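Long-range contacts in flagellar assembly factor FliW (Geobacillus thermodenitrificans, PDB 5DMD), which probably binds the translational regulator CsrA, relieving its repression of flagellin synthesis, and probably takes part in assembling the flagellum: residues D18-F22 with K33-L37; N77-Q83 with K119-V125; L92-L96 with T106-Q110. The protein carries 1 engineered substitution. All blocks are in the same frame, centred on the assembly; numbering follows the deposited sequence. Where two conformers were deposited one is given.

Contact 1: D18-F22 with K33-L37; sequences DIVRF and KQFVL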
loop_
_atom_site.group_PDB
_atom_site.type_symbol
_atom_site.label_atom_id
_atom_site.label_comp_id
_atom_site.label_asym_id
_atom_site.label_seq_id
_atom_site.Cartn_x
_atom_site.Cartn_y
_atom_site.Cartn_z
ATOM N N ASP A 18 -11.178 -3.425 -12.291
ATOM C CA ASP A 18 -10.819 -2.919 -10.978
ATOM C C ASP A 18 -9.565 -3.584 -10.434
ATOM O O ASP A 18 -8.950 -3.049 -9.506
ATOM C CB ASP A 18 -11.942 -3.206 -9.975
ATOM C CG ASP A 18 -13.232 -2.465 -10.299
ATOM O OD1 ASP A 18 -13.173 -1.322 -10.795
ATOM O OD2 ASP A 18 -14.310 -3.028 -10.020
ATOM N N ILE A 19 -9.181 -4.735 -10.981
ATOM C CA ILE A 19 -8.166 -5.576 -10.350
ATOM C C ILE A 19 -6.775 -5.062 -10.687
ATOM O O ILE A 19 -6.458 -4.805 -11.857
ATOM C CB ILE A 19 -8.334 -7.044 -10.769
ATOM C CG1 ILE A 19 -9.698 -7.549 -10.287
ATOM C CG2 ILE A 19 -7.185 -7.916 -10.242
ATOM C CD1 ILE A 19 -10.002 -8.978 -10.665
ATOM N N VAL A 20 -5.941 -4.907 -9.664
ATOM C CA VAL A 20 -4.518 -4.644 -9.836
ATOM C C VAL A 20 -3.785 -5.965 -9.678
ATOM O O VAL A 20 -3.914 -6.639 -8.645
ATOM C CB VAL A 20 -4.001 -3.618 -8.819
ATOM C CG1 VAL A 20 -2.509 -3.348 -9.052
ATOM C CG2 VAL A 20 -4.792 -2.327 -8.908
ATOM N N ARG A 21 -3.018 -6.340 -10.701
ATOM C CA ARG A 21 -2.248 -7.574 -10.667
ATOM C C ARG A 21 -0.881 -7.313 -10.054
ATOM O O ARG A 21 -0.166 -6.393 -10.470
ATOM C CB ARG A 21 -2.073 -8.167 -12.065
ATOM C CG ARG A 21 -1.252 -9.450 -12.045
ATOM C CD ARG A 21 -1.120 -10.106 -13.412
ATOM N NE ARG A 21 -0.548 -11.444 -13.300
ATOM C CZ ARG A 21 -1.175 -12.496 -12.787
ATOM N NH1 ARG A 21 -2.439 -12.429 -12.399
ATOM N NH2 ARG A 21 -0.520 -13.647 -12.668
ATOM N N PHE A 22 -0.531 -8.117 -9.054
ATOM C CA PHE A 22 0.793 -8.141 -8.437
ATOM C C PHE A 22 1.449 -9.435 -8.921
ATOM O O PHE A 22 1.210 -10.510 -8.370
ATOM C CB PHE A 22 0.629 -8.129 -6.915
ATOM C CG PHE A 22 0.327 -6.768 -6.333
ATOM C CD1 PHE A 22 -0.879 -6.143 -6.557
ATOM C CD2 PHE A 22 1.266 -6.147 -5.523
ATOM C CE1 PHE A 22 -1.138 -4.905 -6.002
ATOM C CE2 PHE A 22 1.013 -4.911 -4.959
ATOM C CZ PHE A 22 -0.192 -4.288 -5.199
ATOM N N LYS A 33 -1.948 -12.581 -6.006
ATOM C CA LYS A 33 -1.588 -11.814 -7.185
ATOM C C LYS A 33 -2.679 -10.871 -7.670
ATOM O O LYS A 33 -2.465 -10.167 -8.662
ATOM C CB LYS A 33 -1.153 -12.749 -8.320
ATOM C CG LYS A 33 0.073 -13.600 -7.959
ATOM C CD LYS A 33 0.651 -14.274 -9.197
ATOM C CE LYS A 33 1.676 -15.340 -8.830
ATOM N NZ LYS A 33 2.841 -14.793 -8.079
ATOM N N GLN A 34 -3.836 -10.825 -7.007
ATOM C CA GLN A 34 -4.957 -10.003 -7.443
ATOM C C GLN A 34 -5.501 -9.232 -6.253
ATOM O O GLN A 34 -5.923 -9.838 -5.257
ATOM C CB GLN A 34 -6.061 -10.866 -8.048
ATOM C CG GLN A 34 -5.712 -11.434 -9.405
ATOM C CD GLN A 34 -6.599 -12.601 -9.775
ATOM O OE1 GLN A 34 -7.266 -12.579 -10.806
ATOM N NE2 GLN A 34 -6.615 -13.624 -8.932
ATOM N N PHE A 35 -5.500 -7.904 -6.362
ATOM C CA PHE A 35 -6.007 -7.031 -5.315
ATOM C C PHE A 35 -6.908 -5.963 -5.914
ATOM O O PHE A 35 -6.797 -5.593 -7.085
ATOM C CB PHE A 35 -4.856 -6.318 -4.587
ATOM C CG PHE A 35 -4.071 -7.208 -3.683
ATOM C CD1 PHE A 35 -3.003 -7.955 -4.165
ATOM C CD2 PHE A 35 -4.387 -7.287 -2.334
ATOM C CE1 PHE A 35 -2.276 -8.785 -3.305
ATOM C CE2 PHE A 35 -3.677 -8.115 -1.479
ATOM C CZ PHE A 35 -2.616 -8.861 -1.964
ATOM N N VAL A 36 -7.803 -5.458 -5.088
ATOM C CA VAL A 36 -8.580 -4.275 -5.425
ATOM C C VAL A 36 -8.323 -3.239 -4.342
ATOM O O VAL A 36 -8.036 -3.581 -3.190
ATOM C CB VAL A 36 -10.092 -4.582 -5.583
ATOM C CG1 VAL A 36 -10.661 -5.218 -4.321
ATOM C CG2 VAL A 36 -10.883 -3.341 -5.969
ATOM N N LEU A 37 -8.381 -1.967 -4.725
ATOM C CA LEU A 37 -8.181 -0.853 -3.806
ATOM C C LEU A 37 -9.541 -0.269 -3.464
ATOM O O LEU A 37 -10.255 0.199 -4.354
ATOM C CB LEU A 37 -7.281 0.215 -4.425
ATOM C CG LEU A 37 -5.762 0.007 -4.401
ATOM C CD1 LEU A 37 -5.335 -1.293 -5.072
ATOM C CD2 LEU A 37 -5.071 1.189 -5.060
HETATM O O HOH W 1 -9.042 -1.290 -7.429
#
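Val20 and Phe35 face each other as an antiparallel hydrogen-bonded pair: Val20 N reaches Phe35 O at 2.8 Å, and Phe35 N returns to Val20 O at 3.1 Å. Val20 lies on the short strand 20-21 and Phe35 on strand 34-39, neighbours in the curled antiparallel sheet of the FliW fold. Next along, Arg21 and Gln34 form the non-hydrogen-bonded pair. Arg21 pairs on its other side with segment 119-125, which joins this strand to the far end of the sheet. The main-chain bonding continues to Phe22 N, 2.8 Å from Lys33 O and well above that carbonyl's plane, while the CA of Arg21 gives the same oxygen a C-H...O contact.

On the face that carries Val20 and Phe35 the packing is apolar. The Phe35 ring turns an edge toward the face of the Phe22 ring in a tilted T-shaped stack, centroids 5.2 Å apart and planes at 65°, with CD1 of Phe35 closest to CD1 of Phe22. Leu48 and Ile26 also touch Phe35, and Ile113 touches Phe22, so the pair is set among hydrophobic neighbours. Val20 CG2 meets Leu37 CD1 at 4.0 Å.

On the face that carries Arg21 and Gln34, Ile19 rests its CG2 against Gln34 CB at 3.8 Å. The extended Arg21 chain crosses Lys33, whose CB sits over one face of the guanidinium. Only the aliphatic part of the lysine is used here: a bend at its last torsion (chi4 -61°) sends NZ to the carbonyls of Leu30 and Glu23. At the other end, where the backbones part, a water spans the gap, donating to Asp18 O at 2.7 Å and accepting from Leu37 N at 2.9 Å.

Contact 2: N77-Q83 with K119-V125; sequences NTLEQLQ and KRLGKQV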
loop_
_atom_site.group_PDB
_atom_site.type_symbol
_atom_site.label_atom_id
_atom_site.label_comp_id
_atom_site.label_asym_id
_atom_site.label_seq_id
_atom_site.Cartn_x
_atom_site.Cartn_y
_atom_site.Cartn_z
ATOM N N ASN A 77 14.945 -2.668 -12.019
ATOM C CA ASN A 77 14.126 -3.862 -12.186
ATOM C C ASN A 77 12.657 -3.590 -11.886
ATOM O O ASN A 77 11.772 -4.070 -12.601
ATOM C CB ASN A 77 14.652 -4.999 -11.322
ATOM C CG ASN A 77 13.972 -6.302 -11.643
ATOM O OD1 ASN A 77 14.105 -6.819 -12.750
ATOM N ND2 ASN A 77 13.225 -6.834 -10.685
ATOM N N THR A 78 12.377 -2.835 -10.820
ATOM C CA THR A 78 10.993 -2.482 -10.517
ATOM C C THR A 78 10.383 -1.625 -11.620
ATOM O O THR A 78 9.227 -1.834 -12.016
ATOM C CB THR A 78 10.920 -1.753 -9.173
ATOM O OG1 THR A 78 11.303 -2.644 -8.116
ATOM C CG2 THR A 78 9.524 -1.191 -8.918
ATOM N N LEU A 79 11.136 -0.643 -12.119
ATOM C CA LEU A 79 10.614 0.203 -13.188
ATOM C C LEU A 79 10.236 -0.629 -14.407
ATOM O O LEU A 79 9.186 -0.407 -15.025
ATOM C CB LEU A 79 11.632 1.289 -13.555
ATOM C CG LEU A 79 11.944 2.312 -12.453
ATOM C CD1 LEU A 79 13.189 3.117 -12.795
ATOM C CD2 LEU A 79 10.770 3.237 -12.215
ATOM N N GLU A 80 11.075 -1.602 -14.758
ATOM C CA GLU A 80 10.767 -2.478 -15.882
ATOM C C GLU A 80 9.545 -3.352 -15.592
ATOM O O GLU A 80 8.627 -3.447 -16.418
ATOM C CB GLU A 80 11.996 -3.318 -16.235
ATOM C CG GLU A 80 11.844 -4.143 -17.500
ATOM C CD GLU A 80 13.072 -4.981 -17.773
ATOM O OE1 GLU A 80 14.189 -4.442 -17.619
ATOM O OE2 GLU A 80 12.925 -6.168 -18.132
ATOM N N GLN A 81 9.512 -3.991 -14.418
ATOM C CA GLN A 81 8.421 -4.907 -14.099
ATOM C C GLN A 81 7.074 -4.203 -14.143
ATOM O O GLN A 81 6.068 -4.795 -14.557
ATOM C CB GLN A 81 8.630 -5.500 -12.705
ATOM C CG GLN A 81 9.658 -6.611 -12.640
ATOM C CD GLN A 81 10.095 -6.922 -11.217
ATOM O OE1 GLN A 81 10.052 -6.065 -10.335
ATOM N NE2 GLN A 81 10.514 -8.164 -10.988
ATOM N N LEU A 82 7.027 -2.952 -13.691
ATOM C CA LEU A 82 5.786 -2.201 -13.626
ATOM C C LEU A 82 5.575 -1.299 -14.832
ATOM O O LEU A 82 4.597 -0.540 -14.855
ATOM C CB LEU A 82 5.772 -1.361 -12.356
ATOM C CG LEU A 82 5.743 -2.166 -11.068
ATOM C CD1 LEU A 82 5.704 -1.235 -9.900
ATOM C CD2 LEU A 82 4.547 -3.116 -11.008
ATOM N N GLN A 83 6.474 -1.356 -15.818
ATOM C CA GLN A 83 6.365 -0.567 -17.053
ATOM C C GLN A 83 6.239 0.932 -16.781
ATOM O O GLN A 83 5.432 1.628 -17.397
ATOM C CB GLN A 83 5.249 -1.085 -17.966
ATOM C CG GLN A 83 5.388 -2.571 -18.274
ATOM C CD GLN A 83 4.524 -3.021 -19.433
ATOM O OE1 GLN A 83 3.429 -2.501 -19.645
ATOM N NE2 GLN A 83 5.013 -3.997 -20.190
ATOM N N LYS A 119 -1.796 0.663 -16.202
ATOM C CA LYS A 119 -1.466 -0.702 -16.582
ATOM C C LYS A 119 -1.978 -1.723 -15.572
ATOM O O LYS A 119 -1.890 -2.930 -15.833
ATOM C CB LYS A 119 0.052 -0.856 -16.723
ATOM C CG LYS A 119 0.623 -0.103 -17.929
ATOM C CD LYS A 119 -0.096 -0.482 -19.224
ATOM C CE LYS A 119 0.854 -0.622 -20.412
ATOM N NZ LYS A 119 2.203 -0.043 -20.147
ATOM N N ARG A 120 -2.487 -1.265 -14.427
ATOM C CA ARG A 120 -3.040 -2.153 -13.400
ATOM C C ARG A 120 -2.011 -3.165 -12.894
ATOM O O ARG A 120 -2.312 -4.353 -12.733
ATOM C CB ARG A 120 -4.311 -2.860 -13.889
ATOM C CG ARG A 120 -5.467 -1.945 -14.237
ATOM C CD ARG A 120 -5.850 -1.024 -13.098
ATOM N NE ARG A 120 -7.265 -0.683 -13.170
ATOM C CZ ARG A 120 -7.734 0.514 -13.497
ATOM N NH1 ARG A 120 -6.923 1.523 -13.774
ATOM N NH2 ARG A 120 -9.051 0.703 -13.552
ATOM N N LEU A 121 -0.784 -2.702 -12.655
ATOM C CA LEU A 121 0.294 -3.553 -12.165
ATOM C C LEU A 121 0.837 -3.012 -10.848
ATOM O O LEU A 121 1.072 -1.808 -10.714
ATOM C CB LEU A 121 1.447 -3.571 -13.170
ATOM C CG LEU A 121 1.158 -4.098 -14.573
ATOM C CD1 LEU A 121 2.336 -3.777 -15.505
ATOM C CD2 LEU A 121 0.887 -5.595 -14.548
ATOM N N GLY A 122 1.094 -3.909 -9.892
ATOM C CA GLY A 122 1.539 -3.498 -8.573
ATOM C C GLY A 122 2.704 -4.328 -8.067
ATOM O O GLY A 122 2.916 -5.464 -8.490
ATOM N N LYS A 123 3.455 -3.733 -7.142
ATOM C CA LYS A 123 4.541 -4.420 -6.460
ATOM C C LYS A 123 4.707 -3.791 -5.087
ATOM O O LYS A 123 4.549 -2.578 -4.938
ATOM C CB LYS A 123 5.857 -4.269 -7.243
ATOM C CG LYS A 123 7.075 -4.954 -6.608
ATOM C CD LYS A 123 8.299 -4.856 -7.515
ATOM C CE LYS A 123 9.494 -5.558 -6.885
ATOM N NZ LYS A 123 10.731 -5.390 -7.709
ATOM N N GLN A 124 5.022 -4.608 -4.081
ATOM C CA GLN A 124 5.540 -4.070 -2.827
ATOM C C GLN A 124 7.058 -4.101 -2.895
ATOM O O GLN A 124 7.657 -5.182 -2.970
ATOM C CB GLN A 124 5.043 -4.828 -1.593
ATOM C CG GLN A 124 5.617 -4.220 -0.314
ATOM C CD GLN A 124 4.929 -4.678 0.954
ATOM O OE1 GLN A 124 4.480 -5.824 1.056
ATOM N NE2 GLN A 124 4.845 -3.785 1.931
ATOM N N VAL A 125 7.677 -2.923 -2.872
ATOM C CA VAL A 125 9.112 -2.768 -3.070
ATOM C C VAL A 125 9.751 -2.605 -1.703
ATOM O O VAL A 125 9.298 -1.779 -0.902
ATOM C CB VAL A 125 9.397 -1.532 -3.940
ATOM C CG1 VAL A 125 10.901 -1.299 -4.079
ATOM C CG2 VAL A 125 8.705 -1.644 -5.296
HETATM O O HOH W 2 3.410 2.040 -18.864
#
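Lys123 NZ is gripped by two side-chain oxygens of the helix, Thr78 OG1 and Gln81 OE1, each 2.8 Å from it. This pins helix 76-81 onto strand 121-124 of the antiparallel sheet in a helix-on-strand packing: the local axes pass 9.6 Å apart and run nearly antiparallel, at 155°. Thr78 and Gln81 are one turn apart and so present their oxygens together. The lysine gets there fully stretched, CG anti to the backbone N (chi1 180°) and every later torsion extended. Its NZ lies in the carbonyl plane of the Gln81 amide, while Thr78 OG1 has a further partner in Asp75 OD1.

Leu82 carries much of the apolar contact. Its CD2 settles over the main chain, 3.7 Å from Gly122 C, and also meets Leu121 CB at 3.8 Å; its CD1 crosses to Lys123 CB. Val114 of the neighbouring strand touches Leu82 as well.

The helix ends in a Schellman motif, with Gln83 at positive phi (55°). There Gln83 OE1 accepts Lys119 NZ at 2.8 Å, the ammonium tilted from the amide's carbonyl plane. Lys119 leads into the G1 beta bulge that Arg120 and Leu121 form opposite Asn116, and the Asn116 amide ties both parts, its ND2 bonding Leu82 O and its OD1 taking Lys119 N. Toward the start of the helix, Thr78 meets Val125 tip to tip, CG2 to CG2, at 3.7 Å.

Contact 3: L92-L96 with T106-Q110; sequences LYVIL and TANLQ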
loop_
_atom_site.group_PDB
_atom_site.type_symbol
_atom_site.label_atom_id
_atom_site.label_comp_id
_atom_site.label_asym_id
_atom_site.label_seq_id
_atom_site.Cartn_x
_atom_site.Cartn_y
_atom_site.Cartn_z
ATOM N N LEU A 92 1.667 5.806 -5.261
ATOM C CA LEU A 92 2.435 5.268 -4.152
ATOM C C LEU A 92 1.572 5.214 -2.898
ATOM O O LEU A 92 0.788 6.131 -2.625
ATOM C CB LEU A 92 3.644 6.154 -3.840
ATOM C CG LEU A 92 4.847 6.210 -4.779
ATOM C CD1 LEU A 92 5.889 7.168 -4.207
ATOM C CD2 LEU A 92 5.448 4.836 -5.025
ATOM N N TYR A 93 1.752 4.156 -2.116
ATOM C CA TYR A 93 1.049 3.983 -0.852
ATOM C C TYR A 93 2.020 3.369 0.133
ATOM O O TYR A 93 2.963 2.678 -0.261
ATOM C CB TYR A 93 -0.150 3.022 -0.981
ATOM C CG TYR A 93 -1.159 3.473 -2.018
ATOM C CD1 TYR A 93 -2.114 4.428 -1.713
ATOM C CD2 TYR A 93 -1.135 2.956 -3.304
ATOM C CE1 TYR A 93 -3.021 4.857 -2.664
ATOM C CE2 TYR A 93 -2.042 3.378 -4.263
ATOM C CZ TYR A 93 -2.980 4.321 -3.937
ATOM O OH TYR A 93 -3.883 4.731 -4.900
ATOM N N VAL A 94 1.777 3.614 1.420
ATOM C CA VAL A 94 2.464 2.866 2.471
ATOM C C VAL A 94 1.434 2.209 3.378
ATOM O O VAL A 94 0.321 2.714 3.561
ATOM C CB VAL A 94 3.463 3.719 3.280
ATOM C CG1 VAL A 94 4.669 4.103 2.411
ATOM C CG2 VAL A 94 2.773 4.959 3.850
ATOM N N ILE A 95 1.813 1.085 3.953
ATOM C CA ILE A 95 0.908 0.301 4.788
ATOM C C ILE A 95 1.026 0.720 6.241
ATOM O O ILE A 95 2.127 0.856 6.779
ATOM C CB ILE A 95 1.170 -1.202 4.607
ATOM C CG1 ILE A 95 0.924 -1.579 3.155
ATOM C CG2 ILE A 95 0.277 -2.046 5.536
ATOM C CD1 ILE A 95 1.263 -3.004 2.826
ATOM N N LEU A 96 -0.120 0.883 6.892
ATOM C CA LEU A 96 -0.167 1.265 8.291
ATOM C C LEU A 96 -0.218 0.053 9.206
ATOM O O LEU A 96 -0.817 -0.978 8.885
ATOM C CB LEU A 96 -1.396 2.132 8.565
ATOM C CG LEU A 96 -1.579 3.409 7.747
ATOM C CD1 LEU A 96 -2.755 4.215 8.309
ATOM C CD2 LEU A 96 -0.299 4.241 7.740
ATOM N N THR A 106 1.613 3.724 13.084
ATOM C CA THR A 106 2.848 3.912 12.341
ATOM C C THR A 106 2.673 3.458 10.899
ATOM O O THR A 106 1.731 2.741 10.562
ATOM C CB THR A 106 4.009 3.130 12.969
ATOM O OG1 THR A 106 3.699 1.731 12.992
ATOM C CG2 THR A 106 4.269 3.614 14.388
ATOM N N ALA A 107 3.612 3.882 10.059
ATOM C CA ALA A 107 3.690 3.457 8.669
ATOM C C ALA A 107 5.048 2.822 8.387
ATOM O O ALA A 107 6.068 3.222 8.955
ATOM C CB ALA A 107 3.511 4.653 7.733
ATOM N N ASN A 108 5.059 1.830 7.491
ATOM C CA ASN A 108 6.303 1.218 7.021
ATOM C C ASN A 108 6.758 1.970 5.775
ATOM O O ASN A 108 6.301 1.692 4.664
ATOM C CB ASN A 108 6.127 -0.279 6.758
ATOM C CG ASN A 108 7.440 -0.967 6.397
ATOM O OD1 ASN A 108 8.380 -0.330 5.922
ATOM N ND2 ASN A 108 7.521 -2.270 6.650
ATOM N N LEU A 109 7.669 2.932 5.965
ATOM C CA LEU A 109 8.209 3.699 4.850
ATOM C C LEU A 109 9.286 2.945 4.075
ATOM O O LEU A 109 9.631 3.357 2.956
ATOM C CB LEU A 109 8.746 5.043 5.357
ATOM C CG LEU A 109 7.722 5.910 6.089
ATOM C CD1 LEU A 109 8.339 7.263 6.410
ATOM C CD2 LEU A 109 6.446 6.066 5.274
ATOM N N GLN A 110 9.803 1.838 4.618
ATOM C CA GLN A 110 10.799 1.051 3.901
ATOM C C GLN A 110 10.203 0.243 2.757
ATOM O O GLN A 110 10.933 -0.106 1.824
ATOM C CB GLN A 110 11.510 0.089 4.862
ATOM C CG GLN A 110 12.756 -0.563 4.273
ATOM C CD GLN A 110 13.242 -1.760 5.079
ATOM O OE1 GLN A 110 12.839 -1.964 6.222
ATOM N NE2 GLN A 110 14.126 -2.551 4.483
HETATM O O HOH W 3 4.474 -0.024 3.548
#
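Ile95 O and Asn108 N make the direct backbone hydrogen bond of this contact, 3.2 Å long with the N-H...O nearly straight (168°). A second link on the same two residues goes through water: the molecule accepts from Ile95 N at 2.9 Å and donates to Asn108 O at 2.7 Å. It stands in where the chains have spread too far for main-chain atoms to meet directly.

Weaker C-H...O contacts flank the hydrogen bond. Ala107 CA points at Ile95 O, the oxygen already held by Asn108, and Leu96 CA lies 3.3 Å from Thr106 O. Leu96 and Ala107 are an antiparallel non-hydrogen-bonded pair in the beta hairpin of strands 90-97 and 106-116. Strand 106-116 is interrupted along its length, and backbone bonding resumes between Tyr93 and Ile113. Here Asn108 OD1 makes weak bonds to Gln110 N and Ala111 N, consistent with an Asx turn.

The apolar contacts centre on Val94. CG1 stands anti to the carbonyl carbon and CG2 between the backbone N and that carbon (chi1 -69°), so both methyls face segment 106-110: CG1 meets Leu109 CD2 at 3.9 Å, while CG2 meets Ala107 CB at 4.0 Å and also lies near Leu109. An alanine in place of Val94 would remove both methyls and would probably open a gap beside Leu109, leaving that side chain freer to turn. Phe67 also touches Ala107, and Ile61 of the adjoining strand touches both Val94 and Leu96. Beyond Val94, the Ala107 methyl takes Leu96 CD2 at 3.8 Å.

In the fold
All three contacts reach one curled antiparallel sheet. Contact 1 closes first along the chain; contact 3, the hairpin of strands 90-97 and 106-116, is nested inside the loop that contact 2 closes. The centres of contacts 1 and 2 are about 12 Å apart, and they join directly: Arg21 bonds through its backbone to Arg120 and Gly122, and Phe22 packs on Gly122 and Lys123. Contact 3 lies about 17 Å from contact 2 and 18 Å from contact 1, centre to centre, touching them through Ile95 on Gln124 and Tyr93 on Leu37. Strand 20-21, bonded on both sides, is consistent with a barrel-like closure of the sheet, with helix 76-81 packed outside strand 121-124.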